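Local coordinates for protein pumilio homolog 23 (Arabidopsis thaliana, PDB 5WZK) that binds RNA in a sequence-specific way through a curved superhelix of pumilio repeats, recognising 18S rRNA and probably regulating translation and mRNA stability, at residues A[13-25]-A[48-62]. Residues are numbered along the deposited sequence; the frame is centred on the assembly and turned at random.
Sequences IDPETSKYFSEIA and ETRGREYEIATDYII
Arg52 reaches across to the first turn of helix 15-29 and meets Thr17 there. Its NH1 donates to Thr17 OG1, nearly in the guanidinium plane, with an N-H...O angle of 147°; NH2 adds a weak bond to the same oxygen at 2.9 Å. Thr17 OG1 in turn donates a hydrogen bond to Asp14 OD1, so the hydroxyl stands between guanidinium and carboxylate. Asp14, the N-cap, also accepts weakly from Thr17 N and forms a long salt bridge, OD1 to Arg52 NH1 at 3.5 Å, its carboxylate turned 85° from the guanidinium plane. Along its NE/NH2 edge the same guanidinium gives two weak bonds to Glu48 O. With an alanine here, Thr17 OG1 would probably lose both its guanidinium donors and Asp14 its positive partner across the contact. Asp59 spends OD2 on the turn ahead, taking Ile62 N on the anti lone pair at 2.9 Å and Ile61 N from above the carboxylate plane; Ile13 CD1 packs against this carboxylate, nearest OD1.

Ile13 and Ile62 meet tip to tip, CD1 to CD1 at 3.5 Å. Ile62 CG2, anti to its backbone N (CG1 at chi1 -60°), lies 3.9 Å from Phe21 CG, while Phe21 CZ reaches Glu48 CB and Thr49 CG2. Thr49 turns its hydroxyl to Leu46 O.

The contact packs the N-terminal helix onto the start of Pumilio repeat 1, at one end of the all-helical superhelix. Phe21 and Ile56 continue onto Leu69 and Leu66 of helix 62-70, Tyr20 touches Ala45 of helix 35-47, and Thr49 rests on Phe81 of helix 75-85.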
ATOM      1  N   ILE A  13     -11.801 -13.725 -39.097  1.00 68.90           N
ATOM      2  CA  ILE A  13     -12.099 -12.559 -39.930  1.00 74.98           C
ATOM      3  C   ILE A  13     -11.310 -12.548 -41.249  1.00 69.80           C
ATOM      4  O   ILE A  13     -10.199 -13.075 -41.321  1.00 68.29           O
ATOM      5  CB  ILE A  13     -11.847 -11.284 -39.146  1.00 72.91           C
ATOM      6  CG1 ILE A  13     -10.855 -11.564 -38.024  1.00 50.38           C
ATOM      7  CG2 ILE A  13     -13.157 -10.737 -38.592  1.00 79.62           C
ATOM      8  CD1 ILE A  13     -10.663 -10.387 -37.136  1.00 51.81           C
ATOM      9  N   ASP A  14     -11.886 -11.936 -42.286  1.00 70.13           N
ATOM     10  CA  ASP A  14     -11.341 -12.074 -43.633  1.00 70.21           C
ATOM     11  C   ASP A  14     -10.073 -11.242 -43.817  1.00 72.02           C
ATOM     12  O   ASP A  14      -9.780 -10.338 -43.026  1.00 66.35           O
ATOM     13  CB  ASP A  14     -12.391 -11.692 -44.686  1.00 75.86           C
ATOM     14  CG  ASP A  14     -13.208 -10.460 -44.308  1.00 79.29           C
ATOM     15  OD1 ASP A  14     -12.784  -9.703 -43.414  1.00 80.10           O
ATOM     16  OD2 ASP A  14     -14.287 -10.256 -44.910  1.00 75.90           O
ATOM     17  N   PRO A  15      -9.281 -11.562 -44.849  1.00 69.23           N
ATOM     18  CA  PRO A  15      -8.062 -10.776 -45.111  1.00 65.93           C
ATOM     19  C   PRO A  15      -8.321  -9.307 -45.394  1.00 64.53           C
ATOM     20  O   PRO A  15      -7.510  -8.460 -44.991  1.00 57.18           O
ATOM     21  CB  PRO A  15      -7.448 -11.485 -46.328  1.00 62.16           C
ATOM     22  CG  PRO A  15      -7.925 -12.889 -46.215  1.00 60.79           C
ATOM     23  CD  PRO A  15      -9.313 -12.808 -45.638  1.00 68.82           C
ATOM     24  N   GLU A  16      -9.405  -8.976 -46.105  1.00 67.88           N
ATOM     25  CA  GLU A  16      -9.695  -7.570 -46.365  1.00 67.03           C
ATOM     26  C   GLU A  16      -9.724  -6.783 -45.057  1.00 63.84           C
ATOM     27  O   GLU A  16      -9.173  -5.679 -44.969  1.00 56.92           O
ATOM     28  CB  GLU A  16     -11.018  -7.433 -47.128  1.00 62.55           C
ATOM     29  N   THR A  17     -10.310  -7.371 -44.011  1.00 63.49           N
ATOM     30  CA  THR A  17     -10.434  -6.671 -42.739  1.00 58.46           C
ATOM     31  C   THR A  17      -9.114  -6.636 -41.985  1.00 57.14           C
ATOM     32  O   THR A  17      -8.735  -5.593 -41.437  1.00 50.61           O
ATOM     33  CB  THR A  17     -11.509  -7.331 -41.883  1.00 66.69           C
ATOM     34  OG1 THR A  17     -12.720  -7.423 -42.643  1.00 77.67           O
ATOM     35  CG2 THR A  17     -11.766  -6.520 -40.629  1.00 59.83           C
ATOM     36  N   SER A  18      -8.403  -7.762 -41.939  1.00 55.67           N
ATOM     37  CA  SER A  18      -7.104  -7.769 -41.285  1.00 44.76           C
ATOM     38  C   SER A  18      -6.141  -6.814 -41.983  1.00 49.54           C
ATOM     39  O   SER A  18      -5.501  -5.974 -41.335  1.00 50.68           O
ATOM     40  CB  SER A  18      -6.539  -9.185 -41.256  1.00 46.51           C
ATOM     41  OG  SER A  18      -5.650  -9.331 -40.160  1.00 53.58           O
ATOM     42  N   LYS A  19      -6.027  -6.921 -43.308  1.00 43.81           N
ATOM     43  CA  LYS A  19      -5.142  -6.014 -44.032  1.00 52.33           C
ATOM     44  C   LYS A  19      -5.491  -4.564 -43.737  1.00 50.57           C
ATOM     45  O   LYS A  19      -4.597  -3.734 -43.512  1.00 46.64           O
ATOM     46  CB  LYS A  19      -5.201  -6.278 -45.541  1.00 52.24           C
ATOM     47  CG  LYS A  19      -4.415  -5.232 -46.346  1.00 58.18           C
ATOM     48  CD  LYS A  19      -4.049  -5.700 -47.748  1.00 73.08           C
ATOM     49  CE  LYS A  19      -3.027  -4.765 -48.350  1.00 62.79           C
ATOM     50  NZ  LYS A  19      -1.872  -4.627 -47.416  1.00 58.00           N
ATOM     51  N   TYR A  20      -6.789  -4.250 -43.701  1.00 45.04           N
ATOM     52  CA  TYR A  20      -7.222  -2.881 -43.453  1.00 45.86           C
ATOM     53  C   TYR A  20      -6.705  -2.354 -42.114  1.00 42.32           C
ATOM     54  O   TYR A  20      -6.143  -1.253 -42.053  1.00 42.90           O
ATOM     55  CB  TYR A  20      -8.746  -2.798 -43.531  1.00 45.48           C
ATOM     56  CG  TYR A  20      -9.268  -1.426 -43.215  1.00 42.75           C
ATOM     57  CD1 TYR A  20      -9.217  -0.407 -44.159  1.00 44.68           C
ATOM     58  CD2 TYR A  20      -9.797  -1.141 -41.963  1.00 44.58           C
ATOM     59  CE1 TYR A  20      -9.690   0.872 -43.863  1.00 51.77           C
ATOM     60  CE2 TYR A  20     -10.278   0.124 -41.654  1.00 53.55           C
ATOM     61  CZ  TYR A  20     -10.224   1.130 -42.605  1.00 59.56           C
ATOM     62  OH  TYR A  20     -10.698   2.388 -42.285  1.00 51.95           O
ATOM     63  N   PHE A  21      -6.863  -3.129 -41.028  1.00 42.36           N
ATOM     64  CA  PHE A  21      -6.445  -2.631 -39.715  1.00 36.85           C
ATOM     65  C   PHE A  21      -4.934  -2.656 -39.564  1.00 42.15           C
ATOM     66  O   PHE A  21      -4.367  -1.800 -38.871  1.00 40.57           O
ATOM     67  CB  PHE A  21      -7.127  -3.420 -38.592  1.00 35.58           C
ATOM     68  CG  PHE A  21      -8.592  -3.120 -38.470  1.00 34.88           C
ATOM     69  CD1 PHE A  21      -9.019  -1.946 -37.888  1.00 24.68           C
ATOM     70  CD2 PHE A  21      -9.541  -3.978 -38.999  1.00 38.25           C
ATOM     71  CE1 PHE A  21     -10.364  -1.637 -37.813  1.00 26.45           C
ATOM     72  CE2 PHE A  21     -10.884  -3.669 -38.923  1.00 35.97           C
ATOM     73  CZ  PHE A  21     -11.293  -2.498 -38.322  1.00 30.97           C
ATOM     74  N   SER A  22      -4.264  -3.608 -40.214  1.00 43.73           N
ATOM     75  CA  SER A  22      -2.807  -3.576 -40.277  1.00 42.30           C
ATOM     76  C   SER A  22      -2.321  -2.316 -40.982  1.00 44.70           C
ATOM     77  O   SER A  22      -1.427  -1.620 -40.491  1.00 44.33           O
ATOM     78  CB  SER A  22      -2.297  -4.829 -40.987  1.00 50.52           C
ATOM     79  OG  SER A  22      -2.559  -5.986 -40.199  1.00 70.97           O
ATOM     80  N   GLU A  23      -2.921  -1.993 -42.130  1.00 49.95           N
ATOM     81  CA  GLU A  23      -2.499  -0.823 -42.890  1.00 37.34           C
ATOM     82  C   GLU A  23      -2.692   0.464 -42.096  1.00 44.43           C
ATOM     83  O   GLU A  23      -1.865   1.382 -42.176  1.00 38.10           O
ATOM     84  CB  GLU A  23      -3.260  -0.772 -44.210  1.00 42.80           C
ATOM     85  CG  GLU A  23      -2.792  -1.792 -45.247  1.00 47.47           C
ATOM     86  CD  GLU A  23      -1.329  -1.613 -45.641  1.00 54.87           C
ATOM     87  OE1 GLU A  23      -0.618  -2.642 -45.769  1.00 61.94           O
ATOM     88  OE2 GLU A  23      -0.889  -0.451 -45.820  1.00 48.51           O
ATOM     89  N   ILE A  24      -3.774   0.554 -41.318  1.00 47.69           N
ATOM     90  CA  ILE A  24      -3.988   1.736 -40.483  1.00 41.92           C
ATOM     91  C   ILE A  24      -2.923   1.831 -39.398  1.00 44.23           C
ATOM     92  O   ILE A  24      -2.456   2.923 -39.058  1.00 49.98           O
ATOM     93  CB  ILE A  24      -5.400   1.714 -39.884  1.00 37.02           C
ATOM     94  CG1 ILE A  24      -6.428   1.763 -41.011  1.00 38.25           C
ATOM     95  CG2 ILE A  24      -5.566   2.841 -38.870  1.00 31.20           C
ATOM     96  CD1 ILE A  24      -7.412   2.861 -40.882  1.00 36.33           C
ATOM     97  N   ALA A  25      -2.522   0.692 -38.839  1.00 39.99           N
ATOM     98  CA  ALA A  25      -1.474   0.696 -37.826  1.00 42.89           C
ATOM     99  C   ALA A  25      -0.144   1.171 -38.407  1.00 50.66           C
ATOM    100  O   ALA A  25       0.580   1.946 -37.767  1.00 54.17           O
ATOM    101  CB  ALA A  25      -1.338  -0.702 -37.220  1.00 43.67           C
ATOM    102  N   GLU A  48     -15.577   0.641 -39.317  1.00 44.03           N
ATOM    103  CA  GLU A  48     -15.336  -0.658 -39.933  1.00 49.35           C
ATOM    104  C   GLU A  48     -15.557  -1.831 -38.976  1.00 49.90           C
ATOM    105  O   GLU A  48     -15.470  -2.989 -39.395  1.00 44.88           O
ATOM    106  CB  GLU A  48     -13.919  -0.711 -40.511  1.00 48.98           C
ATOM    107  CG  GLU A  48     -13.752   0.110 -41.777  1.00 50.21           C
ATOM    108  CD  GLU A  48     -14.687  -0.346 -42.890  1.00 58.78           C
ATOM    109  OE1 GLU A  48     -14.664  -1.556 -43.241  1.00 54.29           O
ATOM    110  OE2 GLU A  48     -15.449   0.507 -43.401  1.00 57.57           O
ATOM    111  N   THR A  49     -15.844  -1.555 -37.698  1.00 49.22           N
ATOM    112  CA  THR A  49     -16.118  -2.605 -36.725  1.00 41.61           C
ATOM    113  C   THR A  49     -17.599  -2.809 -36.466  1.00 46.61           C
ATOM    114  O   THR A  49     -17.949  -3.733 -35.727  1.00 47.34           O
ATOM    115  CB  THR A  49     -15.451  -2.310 -35.381  1.00 41.70           C
ATOM    116  OG1 THR A  49     -16.224  -1.325 -34.684  1.00 42.28           O
ATOM    117  CG2 THR A  49     -14.027  -1.809 -35.569  1.00 44.50           C
ATOM    118  N   ARG A  50     -18.468  -1.966 -37.027  1.00 53.83           N
ATOM    119  CA  ARG A  50     -19.904  -2.097 -36.797  1.00 47.24           C
ATOM    120  C   ARG A  50     -20.387  -3.490 -37.182  1.00 43.56           C
ATOM    121  O   ARG A  50     -20.204  -3.931 -38.321  1.00 36.64           O
ATOM    122  CB  ARG A  50     -20.662  -1.038 -37.591  1.00 46.70           C
ATOM    123  CG  ARG A  50     -21.290   0.047 -36.738  1.00 61.49           C
ATOM    124  CD  ARG A  50     -20.253   1.087 -36.281  1.00 74.12           C
ATOM    125  NE  ARG A  50     -20.834   2.111 -35.403  1.00 83.59           N
ATOM    126  CZ  ARG A  50     -21.393   3.248 -35.827  1.00 93.38           C
ATOM    127  NH1 ARG A  50     -21.451   3.528 -37.129  1.00 83.47           N
ATOM    128  NH2 ARG A  50     -21.905   4.110 -34.949  1.00 83.40           N
ATOM    129  N   GLY A  51     -20.987  -4.189 -36.221  1.00 40.45           N
ATOM    130  CA  GLY A  51     -21.536  -5.500 -36.466  1.00 32.97           C
ATOM    131  C   GLY A  51     -20.559  -6.648 -36.379  1.00 38.14           C
ATOM    132  O   GLY A  51     -20.964  -7.802 -36.569  1.00 45.74           O
ATOM    133  N   ARG A  52     -19.286  -6.387 -36.126  1.00 35.78           N
ATOM    134  CA  ARG A  52     -18.363  -7.462 -35.810  1.00 40.45           C
ATOM    135  C   ARG A  52     -17.422  -7.014 -34.709  1.00 38.73           C
ATOM    136  O   ARG A  52     -16.213  -7.278 -34.741  1.00 38.57           O
ATOM    137  CB  ARG A  52     -17.604  -7.931 -37.046  1.00 42.91           C
ATOM    138  CG  ARG A  52     -17.392  -6.853 -38.054  1.00 42.88           C
ATOM    139  CD  ARG A  52     -16.751  -7.418 -39.300  1.00 57.75           C
ATOM    140  NE  ARG A  52     -16.145  -6.352 -40.085  1.00 65.20           N
ATOM    141  CZ  ARG A  52     -15.207  -6.551 -40.998  1.00 71.94           C
ATOM    142  NH1 ARG A  52     -14.778  -7.789 -41.227  1.00 78.68           N
ATOM    143  NH2 ARG A  52     -14.698  -5.517 -41.667  1.00 71.86           N
ATOM    144  N   GLU A  53     -17.981  -6.320 -33.719  1.00 34.86           N
ATOM    145  CA  GLU A  53     -17.181  -5.843 -32.606  1.00 34.58           C
ATOM    146  C   GLU A  53     -16.564  -7.001 -31.839  1.00 36.99           C
ATOM    147  O   GLU A  53     -15.404  -6.925 -31.416  1.00 35.56           O
ATOM    148  CB  GLU A  53     -18.036  -4.984 -31.684  1.00 35.57           C
ATOM    149  CG  GLU A  53     -18.490  -3.687 -32.296  1.00 37.26           C
ATOM    150  CD  GLU A  53     -19.746  -3.836 -33.121  1.00 45.78           C
ATOM    151  OE1 GLU A  53     -20.139  -4.991 -33.400  1.00 40.29           O
ATOM    152  OE2 GLU A  53     -20.337  -2.789 -33.484  1.00 52.68           O
ATOM    153  N   TYR A  54     -17.314  -8.092 -31.656  1.00 39.00           N
ATOM    154  CA  TYR A  54     -16.753  -9.211 -30.912  1.00 34.05           C
ATOM    155  C   TYR A  54     -15.594  -9.827 -31.681  1.00 32.89           C
ATOM    156  O   TYR A  54     -14.528 -10.075 -31.111  1.00 35.49           O
ATOM    157  CB  TYR A  54     -17.821 -10.268 -30.593  1.00 34.88           C
ATOM    158  CG  TYR A  54     -17.211 -11.451 -29.886  1.00 31.11           C
ATOM    159  CD1 TYR A  54     -16.917 -11.390 -28.537  1.00 34.58           C
ATOM    160  CD2 TYR A  54     -16.865 -12.605 -30.578  1.00 36.85           C
ATOM    161  CE1 TYR A  54     -16.313 -12.454 -27.886  1.00 34.36           C
ATOM    162  CE2 TYR A  54     -16.255 -13.686 -29.932  1.00 28.96           C
ATOM    163  CZ  TYR A  54     -15.981 -13.602 -28.588  1.00 33.66           C
ATOM    164  OH  TYR A  54     -15.377 -14.654 -27.923  1.00 28.68           O
ATOM    165  N   GLU A  55     -15.777 -10.056 -32.983  1.00 36.85           N
ATOM    166  CA  GLU A  55     -14.737 -10.697 -33.781  1.00 35.23           C
ATOM    167  C   GLU A  55     -13.458  -9.875 -33.779  1.00 38.62           C
ATOM    168  O   GLU A  55     -12.354 -10.420 -33.642  1.00 38.86           O
ATOM    169  CB  GLU A  55     -15.220 -10.907 -35.213  1.00 37.08           C
ATOM    170  CG  GLU A  55     -16.352 -11.910 -35.365  1.00 52.94           C
ATOM    171  CD  GLU A  55     -17.624 -11.508 -34.625  1.00 56.89           C
ATOM    172  OE1 GLU A  55     -17.938 -10.297 -34.601  1.00 49.98           O
ATOM    173  OE2 GLU A  55     -18.294 -12.403 -34.046  1.00 58.67           O
ATOM    174  N   ILE A  56     -13.582  -8.558 -33.903  1.00 31.13           N
ATOM    175  CA  ILE A  56     -12.384  -7.753 -34.073  1.00 28.95           C
ATOM    176  C   ILE A  56     -11.709  -7.512 -32.731  1.00 35.62           C
ATOM    177  O   ILE A  56     -10.491  -7.688 -32.599  1.00 35.66           O
ATOM    178  CB  ILE A  56     -12.742  -6.457 -34.826  1.00 32.27           C
ATOM    179  CG1 ILE A  56     -13.020  -6.798 -36.297  1.00 33.31           C
ATOM    180  CG2 ILE A  56     -11.641  -5.426 -34.733  1.00 24.93           C
ATOM    181  CD1 ILE A  56     -13.817  -5.782 -37.009  1.00 41.60           C
ATOM    182  N   ALA A  57     -12.488  -7.185 -31.697  1.00 33.99           N
ATOM    183  CA  ALA A  57     -11.894  -6.918 -30.392  1.00 28.08           C
ATOM    184  C   ALA A  57     -11.214  -8.148 -29.787  1.00 29.25           C
ATOM    185  O   ALA A  57     -10.341  -8.001 -28.925  1.00 28.44           O
ATOM    186  CB  ALA A  57     -12.963  -6.368 -29.444  1.00 23.69           C
ATOM    187  N   THR A  58     -11.575  -9.355 -30.205  1.00 27.27           N
ATOM    188  CA  THR A  58     -10.999 -10.545 -29.597  1.00 32.66           C
ATOM    189  C   THR A  58      -9.942 -11.208 -30.471  1.00 31.83           C
ATOM    190  O   THR A  58      -9.308 -12.171 -30.031  1.00 37.20           O
ATOM    191  CB  THR A  58     -12.104 -11.556 -29.232  1.00 31.16           C
ATOM    192  OG1 THR A  58     -12.833 -11.943 -30.400  1.00 32.30           O
ATOM    193  CG2 THR A  58     -13.074 -10.934 -28.253  1.00 32.79           C
ATOM    194  N   ASP A  59      -9.722 -10.720 -31.684  1.00 28.43           N
ATOM    195  CA  ASP A  59      -8.631 -11.231 -32.499  1.00 28.18           C
ATOM    196  C   ASP A  59      -7.293 -10.920 -31.832  1.00 29.32           C
ATOM    197  O   ASP A  59      -7.045  -9.784 -31.419  1.00 31.10           O
ATOM    198  CB  ASP A  59      -8.710 -10.608 -33.892  1.00 29.41           C
ATOM    199  CG  ASP A  59      -7.687 -11.168 -34.838  1.00 36.22           C
ATOM    200  OD1 ASP A  59      -8.013 -12.186 -35.500  1.00 37.55           O
ATOM    201  OD2 ASP A  59      -6.564 -10.594 -34.909  1.00 32.53           O
ATOM    202  N   TYR A  60      -6.419 -11.933 -31.737  1.00 32.94           N
ATOM    203  CA  TYR A  60      -5.189 -11.779 -30.953  1.00 26.87           C
ATOM    204  C   TYR A  60      -4.272 -10.694 -31.499  1.00 30.83           C
ATOM    205  O   TYR A  60      -3.501 -10.115 -30.730  1.00 40.87           O
ATOM    206  CB  TYR A  60      -4.437 -13.118 -30.839  1.00 21.43           C
ATOM    207  CG  TYR A  60      -3.687 -13.659 -32.069  1.00 34.41           C
ATOM    208  CD1 TYR A  60      -4.360 -14.129 -33.191  1.00 30.22           C
ATOM    209  CD2 TYR A  60      -2.292 -13.760 -32.068  1.00 39.55           C
ATOM    210  CE1 TYR A  60      -3.669 -14.639 -34.291  1.00 27.43           C
ATOM    211  CE2 TYR A  60      -1.597 -14.270 -33.156  1.00 32.42           C
ATOM    212  CZ  TYR A  60      -2.289 -14.716 -34.269  1.00 39.76           C
ATOM    213  OH  TYR A  60      -1.591 -15.225 -35.365  1.00 35.20           O
ATOM    214  N   ILE A  61      -4.371 -10.379 -32.790  1.00 29.78           N
ATOM    215  CA  ILE A  61      -3.549  -9.366 -33.441  1.00 31.06           C
ATOM    216  C   ILE A  61      -4.301  -8.039 -33.541  1.00 32.59           C
ATOM    217  O   ILE A  61      -3.829  -7.010 -33.037  1.00 33.53           O
ATOM    218  CB  ILE A  61      -3.100  -9.859 -34.834  1.00 35.83           C
ATOM    219  CG1 ILE A  61      -2.016 -10.936 -34.696  1.00 30.90           C
ATOM    220  CG2 ILE A  61      -2.619  -8.709 -35.709  1.00 14.32           C
ATOM    221  CD1 ILE A  61      -1.802 -11.740 -35.949  1.00 31.85           C
ATOM    222  N   ILE A  62      -5.476  -8.049 -34.179  1.00 26.32           N
ATOM    223  CA  ILE A  62      -6.176  -6.793 -34.461  1.00 38.50           C
ATOM    224  C   ILE A  62      -6.616  -6.078 -33.180  1.00 34.03           C
ATOM    225  O   ILE A  62      -6.777  -4.850 -33.172  1.00 29.85           O
ATOM    226  CB  ILE A  62      -7.379  -7.051 -35.395  1.00 40.08           C
ATOM    227  CG1 ILE A  62      -6.915  -7.655 -36.719  1.00 42.94           C
ATOM    228  CG2 ILE A  62      -8.159  -5.777 -35.652  1.00 28.16           C
ATOM    229  CD1 ILE A  62      -8.063  -8.117 -37.591  1.00 46.04           C
TER